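Local coordinates for protein adenosine deaminase (Burkholderia ambifaria, PDB 4GXW) that binds a zinc ion in a metallo-dependent hydrolase barrel and probably deaminates adenine or a related purine, at residues Phe262-Tyr270 / His306-Met317; Trp224-Asp232 / Asp247-Arg258. All coordinates share one frame; numbering follows the deposited sequence. Where two conformers were deposited one is given.

Interaction 1: Phe262-Tyr270 / His306-Met317; sequences FTVVPTNSY and HKVNPSEAWELM
Beside the zinc site, at the C-terminal end of strand 261-264, Thr267 and His306 join the loop that leaves the strand to the residues that precede helix 310-319. Thr267 OG1 lies 2.8 Å from His306 ND1, near the imidazole plane and at the ring's edge, in a hydrogen bond whose proton could sit on either partner. The hydroxyl reaches the ring because chi1 of 55° sets OG1 between the backbone N and the carbonyl carbon, leaving CG2 to turn toward the helix. There Thr267 CG2 meets Leu316 CD1 at 3.9 Å, the two side chains crossing at about a right angle, while Val308 CG1 comes tip to tip with the threonine. The other ring nitrogen, His306 NE2, shares a water with Ser269 OG; this water lies in the ring plane, 3.3 Å from NE2, and Ser269 OG also bonds to Arg69. With a partner at each nitrogen, the ring is probably restrained in its rotation.

In this TIM-barrel family the metal site lies at the C-terminal ends of the strands, and here a type I turn from Val265 to Asn268 carries the chain from strand to helix 269-274. The Val265 side chain sets out away from 306-317 and lies about 4 Å from the side chains of the zinc ligands His35 and Asp301. Pro266 faces helix 310-319: its CB packs against Leu316 CD1 at 4.0 Å, and its CG touches Ala313 O and lies 4.1 Å from Met317 SD. Met317, bent at chi2 and chi3, curls back so that CE reaches Val264 CG2 at 4.3 Å. The helix itself starts with a capping box, in which Glu312 N donates to Asn309 OD1 and Asn309 N to Glu312 OE1, the latter at 2.9 Å through the anti lone pair.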
loop_
_atom_site.group_PDB
_atom_site.type_symbol
_atom_site.label_atom_id
_atom_site.label_comp_id
_atom_site.label_asym_id
_atom_site.label_seq_id
_atom_site.Cartn_x
_atom_site.Cartn_y
_atom_site.Cartn_z
ATOM N N PHE A 262 5.773 -9.699 2.734
ATOM C CA PHE A 262 4.650 -9.099 3.452
ATOM C C PHE A 262 4.734 -7.582 3.302
ATOM O O PHE A 262 5.738 -6.974 3.683
ATOM C CB PHE A 262 4.731 -9.446 4.948
ATOM C CG PHE A 262 4.505 -10.899 5.241
ATOM C CD1 PHE A 262 5.505 -11.836 5.000
ATOM C CD2 PHE A 262 3.299 -11.333 5.755
ATOM C CE1 PHE A 262 5.297 -13.184 5.267
ATOM C CE2 PHE A 262 3.083 -12.689 6.022
ATOM C CZ PHE A 262 4.082 -13.607 5.779
ATOM N N THR A 263 3.694 -6.963 2.754
ATOM C CA THR A 263 3.667 -5.513 2.692
ATOM C C THR A 263 3.175 -5.029 4.047
ATOM O O THR A 263 2.209 -5.560 4.589
ATOM C CB THR A 263 2.804 -4.982 1.523
ATOM O OG1 THR A 263 1.418 -5.233 1.785
ATOM C CG2 THR A 263 3.206 -5.632 0.203
ATOM N N VAL A 264 3.860 -4.049 4.617
ATOM C CA VAL A 264 3.507 -3.562 5.954
ATOM C C VAL A 264 3.315 -2.055 5.936
ATOM O O VAL A 264 3.846 -1.353 5.063
ATOM C CB VAL A 264 4.550 -3.987 7.027
ATOM C CG1 VAL A 264 4.667 -5.524 7.100
ATOM C CG2 VAL A 264 5.907 -3.331 6.751
ATOM N N VAL A 265 2.540 -1.567 6.898
ATOM C CA VAL A 265 2.114 -0.179 6.914
ATOM C C VAL A 265 2.319 0.358 8.328
ATOM O O VAL A 265 1.534 0.062 9.233
ATOM C CB VAL A 265 0.621 -0.069 6.504
ATOM C CG1 VAL A 265 0.154 1.379 6.538
ATOM C CG2 VAL A 265 0.395 -0.698 5.122
ATOM N N PRO A 266 3.396 1.131 8.541
ATOM C CA PRO A 266 3.639 1.647 9.893
ATOM C C PRO A 266 2.473 2.469 10.436
ATOM O O PRO A 266 2.193 2.416 11.636
ATOM C CB PRO A 266 4.929 2.474 9.745
ATOM C CG PRO A 266 5.238 2.529 8.274
ATOM C CD PRO A 266 4.518 1.389 7.626
ATOM N N THR A 267 1.768 3.185 9.568
ATOM C CA THR A 267 0.622 3.981 9.996
ATOM C C THR A 267 -0.701 3.206 10.066
ATOM O O THR A 267 -1.761 3.832 10.082
ATOM C CB THR A 267 0.432 5.200 9.078
ATOM O OG1 THR A 267 0.318 4.762 7.717
ATOM C CG2 THR A 267 1.627 6.136 9.205
ATOM N N ASN A 268 -0.653 1.872 10.115
ATOM C CA ASN A 268 -1.875 1.072 10.207
ATOM C C ASN A 268 -2.823 1.615 11.278
ATOM O O ASN A 268 -2.440 1.755 12.438
ATOM C CB ASN A 268 -1.522 -0.379 10.507
ATOM C CG ASN A 268 -2.749 -1.264 10.647
ATOM O OD1 ASN A 268 -3.115 -1.663 11.754
ATOM N ND2 ASN A 268 -3.390 -1.578 9.520
ATOM N N SER A 269 -4.053 1.942 10.884
ATOM C CA SER A 269 -4.970 2.622 11.793
ATOM C C SER A 269 -5.366 1.757 12.981
ATOM O O SER A 269 -5.506 2.265 14.099
ATOM C CB SER A 269 -6.232 3.081 11.062
ATOM O OG SER A 269 -5.928 3.974 10.010
ATOM N N TYR A 270 -5.587 0.467 12.731
ATOM C CA TYR A 270 -6.022 -0.430 13.792
ATOM C C TYR A 270 -5.057 -0.408 14.974
ATOM O O TYR A 270 -5.485 -0.258 16.122
ATOM C CB TYR A 270 -6.223 -1.861 13.264
ATOM C CG TYR A 270 -6.558 -2.864 14.356
ATOM C CD1 TYR A 270 -7.854 -2.994 14.854
ATOM C CD2 TYR A 270 -5.569 -3.679 14.894
ATOM C CE1 TYR A 270 -8.140 -3.914 15.862
ATOM C CE2 TYR A 270 -5.845 -4.588 15.893
ATOM C CZ TYR A 270 -7.127 -4.703 16.370
ATOM O OH TYR A 270 -7.395 -5.622 17.350
ATOM N N HIS A 306 -3.761 9.112 5.628
ATOM C CA HIS A 306 -2.902 8.804 6.772
ATOM C C HIS A 306 -1.876 9.908 7.018
ATOM O O HIS A 306 -1.166 9.877 8.019
ATOM C CB HIS A 306 -2.140 7.496 6.550
ATOM C CG HIS A 306 -2.968 6.260 6.734
ATOM N ND1 HIS A 306 -2.396 5.020 6.929
ATOM C CD2 HIS A 306 -4.306 6.066 6.743
ATOM C CE1 HIS A 306 -3.353 4.116 7.050
ATOM N NE2 HIS A 306 -4.521 4.723 6.943
ATOM N N LYS A 307 -1.791 10.865 6.097
ATOM C CA LYS A 307 -0.791 11.935 6.163
ATOM C C LYS A 307 0.625 11.373 6.225
ATOM O O LYS A 307 1.436 11.779 7.068
ATOM C CB LYS A 307 -1.034 12.861 7.361
ATOM C CG LYS A 307 -2.389 13.555 7.358
ATOM C CD LYS A 307 -2.546 14.438 8.596
ATOM C CE LYS A 307 -3.924 15.080 8.660
ATOM N NZ LYS A 307 -4.160 15.821 9.933
ATOM N N VAL A 308 0.927 10.442 5.329
ATOM C CA VAL A 308 2.253 9.846 5.255
ATOM C C VAL A 308 2.667 9.659 3.795
ATOM O O VAL A 308 1.938 9.056 3.010
ATOM C CB VAL A 308 2.316 8.511 6.068
ATOM C CG1 VAL A 308 1.350 7.455 5.506
ATOM C CG2 VAL A 308 3.741 7.969 6.153
ATOM N N ASN A 309 3.819 10.207 3.424
ATOM C CA ASN A 309 4.355 9.999 2.077
ATOM C C ASN A 309 5.398 8.858 2.111
ATOM O O ASN A 309 5.763 8.396 3.203
ATOM C CB ASN A 309 4.883 11.323 1.492
ATOM C CG ASN A 309 6.099 11.851 2.222
ATOM O OD1 ASN A 309 7.044 11.108 2.495
ATOM N ND2 ASN A 309 6.092 13.152 2.533
ATOM N N PRO A 310 5.873 8.382 0.936
ATOM C CA PRO A 310 6.794 7.240 0.946
ATOM C C PRO A 310 8.071 7.505 1.755
ATOM O O PRO A 310 8.516 6.606 2.471
ATOM C CB PRO A 310 7.106 7.031 -0.539
ATOM C CG PRO A 310 5.829 7.468 -1.231
ATOM C CD PRO A 310 5.371 8.665 -0.425
ATOM N N SER A 311 8.645 8.704 1.662
ATOM C CA SER A 311 9.844 9.024 2.443
ATOM C C SER A 311 9.594 8.931 3.947
ATOM O O SER A 311 10.467 8.495 4.707
ATOM C CB SER A 311 10.384 10.410 2.071
ATOM O OG SER A 311 10.733 10.457 0.698
ATOM N N GLU A 312 8.399 9.336 4.369
ATOM C CA GLU A 312 8.012 9.288 5.771
ATOM C C GLU A 312 7.744 7.864 6.258
ATOM O O GLU A 312 8.043 7.532 7.410
ATOM C CB GLU A 312 6.781 10.170 6.003
ATOM C CG GLU A 312 7.059 11.669 5.935
ATOM C CD GLU A 312 5.796 12.508 5.985
ATOM O OE1 GLU A 312 4.783 12.098 5.373
ATOM O OE2 GLU A 312 5.804 13.572 6.648
ATOM N N ALA A 313 7.169 7.028 5.396
ATOM C CA ALA A 313 6.938 5.643 5.777
ATOM C C ALA A 313 8.253 4.922 6.063
ATOM O O ALA A 313 8.375 4.205 7.055
ATOM C CB ALA A 313 6.120 4.915 4.706
ATOM N N TRP A 314 9.244 5.153 5.206
ATOM C CA TRP A 314 10.582 4.624 5.418
ATOM C C TRP A 314 11.229 5.201 6.690
ATOM O O TRP A 314 11.819 4.467 7.488
ATOM C CB TRP A 314 11.440 4.841 4.151
ATOM C CG TRP A 314 11.060 3.853 3.108
ATOM C CD1 TRP A 314 9.998 3.926 2.257
ATOM C CD2 TRP A 314 11.686 2.585 2.863
ATOM N NE1 TRP A 314 9.938 2.793 1.476
ATOM C CE2 TRP A 314 10.959 1.954 1.833
ATOM C CE3 TRP A 314 12.796 1.931 3.405
ATOM C CZ2 TRP A 314 11.309 0.694 1.337
ATOM C CZ3 TRP A 314 13.139 0.685 2.914
ATOM C CH2 TRP A 314 12.398 0.081 1.891
ATOM N N GLU A 315 11.083 6.508 6.892
ATOM C CA GLU A 315 11.598 7.162 8.095
ATOM C C GLU A 315 11.079 6.495 9.378
ATOM O O GLU A 315 11.855 6.217 10.294
ATOM C CB GLU A 315 11.222 8.644 8.089
ATOM C CG GLU A 315 11.548 9.357 9.395
ATOM C CD GLU A 315 11.147 10.818 9.387
ATOM O OE1 GLU A 315 11.115 11.422 8.292
ATOM O OE2 GLU A 315 10.856 11.371 10.478
ATOM N N LEU A 316 9.773 6.219 9.430
ATOM C CA LEU A 316 9.172 5.623 10.624
ATOM C C LEU A 316 9.793 4.282 11.004
ATOM O O LEU A 316 9.929 3.969 12.187
ATOM C CB LEU A 316 7.658 5.462 10.449
ATOM C CG LEU A 316 6.837 6.751 10.477
ATOM C CD1 LEU A 316 5.371 6.452 10.184
ATOM C CD2 LEU A 316 6.989 7.472 11.812
ATOM N N MET A 317 10.160 3.483 10.008
ATOM C CA MET A 317 10.804 2.200 10.290
ATOM C C MET A 317 12.091 2.387 11.100
ATOM O O MET A 317 12.390 1.609 12.011
ATOM C CB MET A 317 11.106 1.458 8.988
ATOM C CG MET A 317 9.895 1.241 8.109
ATOM S SD MET A 317 8.607 0.209 8.844
ATOM C CE MET A 317 9.288 -1.420 8.597
HETATM O O HOH W 1 -7.334 3.133 7.555
#

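Interaction 2: Trp224-Asp232 / Asp247-Arg258; sequences WRNVETAVD and DNPELCARYAER
Asp232 accepts from Tyr255 and Arg258, one on each carboxylate oxygen. Arg258 NH1 gives Asp232 OD1 a nearly straight salt-bridge hydrogen bond, 2.8 Å at 175°; Asp232 OD1 uses its syn lone pair and lies in the guanidinium plane. Tyr255 OH donates to Asp232 OD2 at 2.7 Å, but from above the carboxylate, 65° out of its plane. A water also donates to OD1 and accepts a weak bond from Arg258 NH2, so OD1 has two donors. Three donors, one of them cationic, probably stabilise the negative charge.

Tyr255 is a knob among Val227, Glu228, Val231 and Asp232; Val231 CG1 lies over one ring face, 3.9 Å from the centroid, and Leu251 CG over the opposite one. Leu251 CD2 in turn packs on Glu228 CB at 3.6 Å. At the other end, a second water links Trp224 N to Asp247 OD2, and Trp224 CE3 meets Leu251 CD2 at 3.8 Å.

The two helices run in the same general direction, the segment axes inclined at 27°, 11.4 Å apart at closest approach; strand 238-239 lies between them in the chain, and strand 261-264 follows helix 249-258.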
loop_
_atom_site.group_PDB
_atom_site.type_symbol
_atom_site.label_atom_id
_atom_site.label_comp_id
_atom_site.label_asym_id
_atom_site.label_seq_id
_atom_site.Cartn_x
_atom_site.Cartn_y
_atom_site.Cartn_z
ATOM N N TRP A 224 -4.389 -15.467 12.683
ATOM C CA TRP A 224 -3.304 -15.863 11.785
ATOM C C TRP A 224 -3.770 -16.913 10.773
ATOM O O TRP A 224 -3.189 -17.038 9.692
ATOM C CB TRP A 224 -2.066 -16.344 12.556
ATOM C CG TRP A 224 -2.282 -17.547 13.431
ATOM C CD1 TRP A 224 -2.461 -17.555 14.787
ATOM C CD2 TRP A 224 -2.309 -18.922 13.020
ATOM N NE1 TRP A 224 -2.618 -18.842 15.236
ATOM C CE2 TRP A 224 -2.527 -19.700 14.174
ATOM C CE3 TRP A 224 -2.180 -19.568 11.786
ATOM C CZ2 TRP A 224 -2.624 -21.093 14.129
ATOM C CZ3 TRP A 224 -2.271 -20.949 11.744
ATOM C CH2 TRP A 224 -2.490 -21.695 12.909
ATOM N N ARG A 225 -4.828 -17.654 11.107
ATOM C CA ARG A 225 -5.429 -18.602 10.161
ATOM C C ARG A 225 -5.738 -17.950 8.820
ATOM O O ARG A 225 -5.614 -18.580 7.772
ATOM C CB ARG A 225 -6.717 -19.207 10.730
ATOM C CG ARG A 225 -6.568 -20.598 11.331
ATOM C CD ARG A 225 -7.732 -20.950 12.268
ATOM N NE ARG A 225 -9.021 -21.130 11.591
ATOM C CZ ARG A 225 -9.941 -20.180 11.425
ATOM N NH1 ARG A 225 -11.080 -20.465 10.804
ATOM N NH2 ARG A 225 -9.729 -18.944 11.873
ATOM N N ASN A 226 -6.144 -16.686 8.847
ATOM C CA ASN A 226 -6.434 -15.995 7.586
ATOM C C ASN A 226 -5.193 -15.843 6.720
ATOM O O ASN A 226 -5.270 -15.882 5.489
ATOM C CB ASN A 226 -7.063 -14.618 7.817
ATOM C CG ASN A 226 -8.519 -14.702 8.238
ATOM O OD1 ASN A 226 -9.084 -15.793 8.377
ATOM N ND2 ASN A 226 -9.142 -13.539 8.436
ATOM N N VAL A 227 -4.043 -15.631 7.356
ATOM C CA VAL A 227 -2.783 -15.577 6.615
ATOM C C VAL A 227 -2.472 -16.938 5.997
ATOM O O VAL A 227 -2.109 -17.033 4.815
ATOM C CB VAL A 227 -1.622 -15.099 7.515
ATOM C CG1 VAL A 227 -0.325 -14.971 6.711
ATOM C CG2 VAL A 227 -1.981 -13.769 8.164
ATOM N N GLU A 228 -2.605 -17.984 6.803
ATOM C CA GLU A 228 -2.412 -19.343 6.310
ATOM C C GLU A 228 -3.334 -19.660 5.126
ATOM O O GLU A 228 -2.903 -20.236 4.122
ATOM C CB GLU A 228 -2.627 -20.364 7.439
ATOM C CG GLU A 228 -2.388 -21.798 7.005
ATOM C CD GLU A 228 -2.755 -22.802 8.073
ATOM O OE1 GLU A 228 -3.675 -22.519 8.882
ATOM O OE2 GLU A 228 -2.123 -23.884 8.098
ATOM N N THR A 229 -4.605 -19.289 5.240
ATOM C CA THR A 229 -5.558 -19.517 4.159
ATOM C C THR A 229 -5.158 -18.753 2.886
ATOM O O THR A 229 -5.190 -19.313 1.784
ATOM C CB THR A 229 -6.976 -19.135 4.600
ATOM O OG1 THR A 229 -7.357 -19.986 5.688
ATOM C CG2 THR A 229 -7.965 -19.323 3.458
ATOM N N ALA A 230 -4.758 -17.490 3.023
ATOM C CA ALA A 230 -4.329 -16.728 1.852
ATOM C C ALA A 230 -3.156 -17.393 1.145
ATOM O O ALA A 230 -3.153 -17.544 -0.088
ATOM C CB ALA A 230 -3.973 -15.307 2.239
ATOM N N VAL A 231 -2.157 -17.800 1.923
ATOM C CA VAL A 231 -0.950 -18.366 1.343
ATOM C C VAL A 231 -1.148 -19.787 0.819
ATOM O O VAL A 231 -0.682 -20.115 -0.273
ATOM C CB VAL A 231 0.214 -18.309 2.352
ATOM C CG1 VAL A 231 1.443 -19.006 1.795
ATOM C CG2 VAL A 231 0.522 -16.855 2.713
ATOM N N ASP A 232 -1.840 -20.622 1.587
ATOM C CA ASP A 232 -1.901 -22.048 1.270
ATOM C C ASP A 232 -3.195 -22.554 0.640
ATOM O O ASP A 232 -3.223 -23.671 0.130
ATOM C CB ASP A 232 -1.555 -22.888 2.508
ATOM C CG ASP A 232 -0.102 -22.748 2.908
ATOM O OD1 ASP A 232 0.742 -22.590 1.998
ATOM O OD2 ASP A 232 0.194 -22.801 4.124
ATOM N N ASP A 247 1.916 -14.595 15.894
ATOM C CA ASP A 247 1.333 -15.467 16.915
ATOM C C ASP A 247 1.686 -16.938 16.687
ATOM O O ASP A 247 1.502 -17.765 17.579
ATOM C CB ASP A 247 -0.193 -15.317 16.953
ATOM C CG ASP A 247 -0.640 -13.937 17.388
ATOM O OD1 ASP A 247 0.141 -13.233 18.054
ATOM O OD2 ASP A 247 -1.789 -13.561 17.076
ATOM N N ASN A 248 2.191 -17.262 15.497
ATOM C CA ASN A 248 2.500 -18.644 15.131
ATOM C C ASN A 248 3.924 -18.738 14.585
ATOM O O ASN A 248 4.140 -18.668 13.376
ATOM C CB ASN A 248 1.493 -19.150 14.086
ATOM C CG ASN A 248 1.654 -20.632 13.758
ATOM O OD1 ASN A 248 2.718 -21.217 13.938
ATOM N ND2 ASN A 248 0.589 -21.235 13.247
ATOM N N PRO A 249 4.907 -18.882 15.482
ATOM C CA PRO A 249 6.282 -18.941 14.977
ATOM C C PRO A 249 6.548 -20.139 14.056
ATOM O O PRO A 249 7.442 -20.043 13.215
ATOM C CB PRO A 249 7.140 -18.995 16.250
ATOM C CG PRO A 249 6.191 -19.277 17.379
ATOM C CD PRO A 249 4.846 -18.775 16.949
ATOM N N GLU A 250 5.790 -21.225 14.179
ATOM C CA GLU A 250 5.952 -22.353 13.260
ATOM C C GLU A 250 5.617 -21.962 11.819
ATOM O O GLU A 250 6.352 -22.287 10.883
ATOM C CB GLU A 250 5.080 -23.536 13.675
ATOM C CG GLU A 250 5.094 -23.833 15.154
ATOM C CD GLU A 250 3.880 -23.274 15.856
ATOM O OE1 GLU A 250 4.026 -22.294 16.620
ATOM O OE2 GLU A 250 2.772 -23.811 15.636
ATOM N N LEU A 251 4.495 -21.278 11.636
ATOM C CA LEU A 251 4.113 -20.821 10.307
ATOM C C LEU A 251 5.092 -19.763 9.799
ATOM O O LEU A 251 5.400 -19.711 8.603
ATOM C CB LEU A 251 2.680 -20.281 10.316
ATOM C CG LEU A 251 1.955 -20.269 8.969
ATOM C CD1 LEU A 251 1.996 -21.652 8.327
ATOM C CD2 LEU A 251 0.517 -19.822 9.134
ATOM N N CYS A 252 5.587 -18.926 10.709
ATOM C CA CYS A 252 6.590 -17.932 10.356
ATOM C C CYS A 252 7.811 -18.612 9.747
ATOM O O CYS A 252 8.317 -18.162 8.728
ATOM C CB CYS A 252 7.011 -17.108 11.576
ATOM S SG CYS A 252 5.790 -15.909 12.109
ATOM N N ALA A 253 8.261 -19.707 10.361
ATOM C CA ALA A 253 9.414 -20.445 9.848
ATOM C C ALA A 253 9.172 -20.943 8.421
ATOM O O ALA A 253 10.046 -20.834 7.558
ATOM C CB ALA A 253 9.756 -21.603 10.775
ATOM N N ARG A 254 7.977 -21.471 8.173
ATOM C CA ARG A 254 7.651 -22.000 6.851
ATOM C C ARG A 254 7.619 -20.910 5.797
ATOM O O ARG A 254 8.153 -21.077 4.701
ATOM C CB ARG A 254 6.320 -22.750 6.876
ATOM C CG ARG A 254 6.391 -24.030 7.675
ATOM C CD ARG A 254 5.122 -24.853 7.587
ATOM N NE ARG A 254 5.226 -26.014 8.466
ATOM C CZ ARG A 254 5.883 -27.128 8.158
ATOM N NH1 ARG A 254 6.495 -27.241 6.985
ATOM N NH2 ARG A 254 5.933 -28.132 9.025
ATOM N N TYR A 255 7.012 -19.783 6.132
ATOM C CA TYR A 255 6.873 -18.718 5.149
ATOM C C TYR A 255 8.169 -17.921 4.992
ATOM O O TYR A 255 8.425 -17.375 3.923
ATOM C CB TYR A 255 5.675 -17.815 5.464
ATOM C CG TYR A 255 4.323 -18.517 5.392
ATOM C CD1 TYR A 255 4.188 -19.822 4.904
ATOM C CD2 TYR A 255 3.174 -17.866 5.809
ATOM C CE1 TYR A 255 2.940 -20.451 4.853
ATOM C CE2 TYR A 255 1.936 -18.487 5.759
ATOM C CZ TYR A 255 1.822 -19.769 5.279
ATOM O OH TYR A 255 0.577 -20.367 5.245
ATOM N N ALA A 256 8.983 -17.871 6.048
ATOM C CA ALA A 256 10.348 -17.352 5.929
ATOM C C ALA A 256 11.145 -18.173 4.911
ATOM O O ALA A 256 11.796 -17.619 4.029
ATOM C CB ALA A 256 11.045 -17.356 7.281
ATOM N N GLU A 257 11.081 -19.495 5.028
ATOM C CA GLU A 257 11.792 -20.368 4.096
ATOM C C GLU A 257 11.315 -20.185 2.651
ATOM O O GLU A 257 12.108 -20.258 1.711
ATOM C CB GLU A 257 11.645 -21.828 4.529
ATOM C CG GLU A 257 12.352 -22.806 3.621
ATOM C CD GLU A 257 12.292 -24.215 4.152
ATOM O OE1 GLU A 257 11.187 -24.675 4.514
ATOM O OE2 GLU A 257 13.351 -24.868 4.221
ATOM N N ARG A 258 10.022 -19.941 2.474
ATOM C CA ARG A 258 9.462 -19.771 1.136
ATOM C C ARG A 258 9.697 -18.366 0.574
ATOM O O ARG A 258 9.451 -18.122 -0.612
ATOM C CB ARG A 258 7.969 -20.138 1.126
ATOM C CG ARG A 258 7.743 -21.654 1.146
ATOM C CD ARG A 258 6.328 -22.055 1.547
ATOM N NE ARG A 258 5.326 -21.538 0.622
ATOM C CZ ARG A 258 4.013 -21.697 0.772
ATOM N NH1 ARG A 258 3.538 -22.377 1.805
ATOM N NH2 ARG A 258 3.178 -21.183 -0.117
HETATM O O HOH W 2 -4.011 -14.730 15.653
HETATM O O HOH W 3 1.069 -23.618 -0.456
#

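How the interactions relate
Interactions 1 and 2 follow one another along the chain of a TIM-barrel-family enzyme. Interaction 2 closes before interaction 1 opens: helix 249-258 leads directly into strand 261-264, whose C-terminal end continues into the turn 265-268. Their centres are 23 Å apart, yet they meet where Phe262 CE2 packs on Val227 CG1 at 4.2 Å. Their relation to the metal differs sharply. In interaction 1 the side chain of Val265 is about 6 Å from the zinc ion, whereas in interaction 2 that of Val227 is about 14 Å from it, although only about 9 Å from the side chain of the ligand His216.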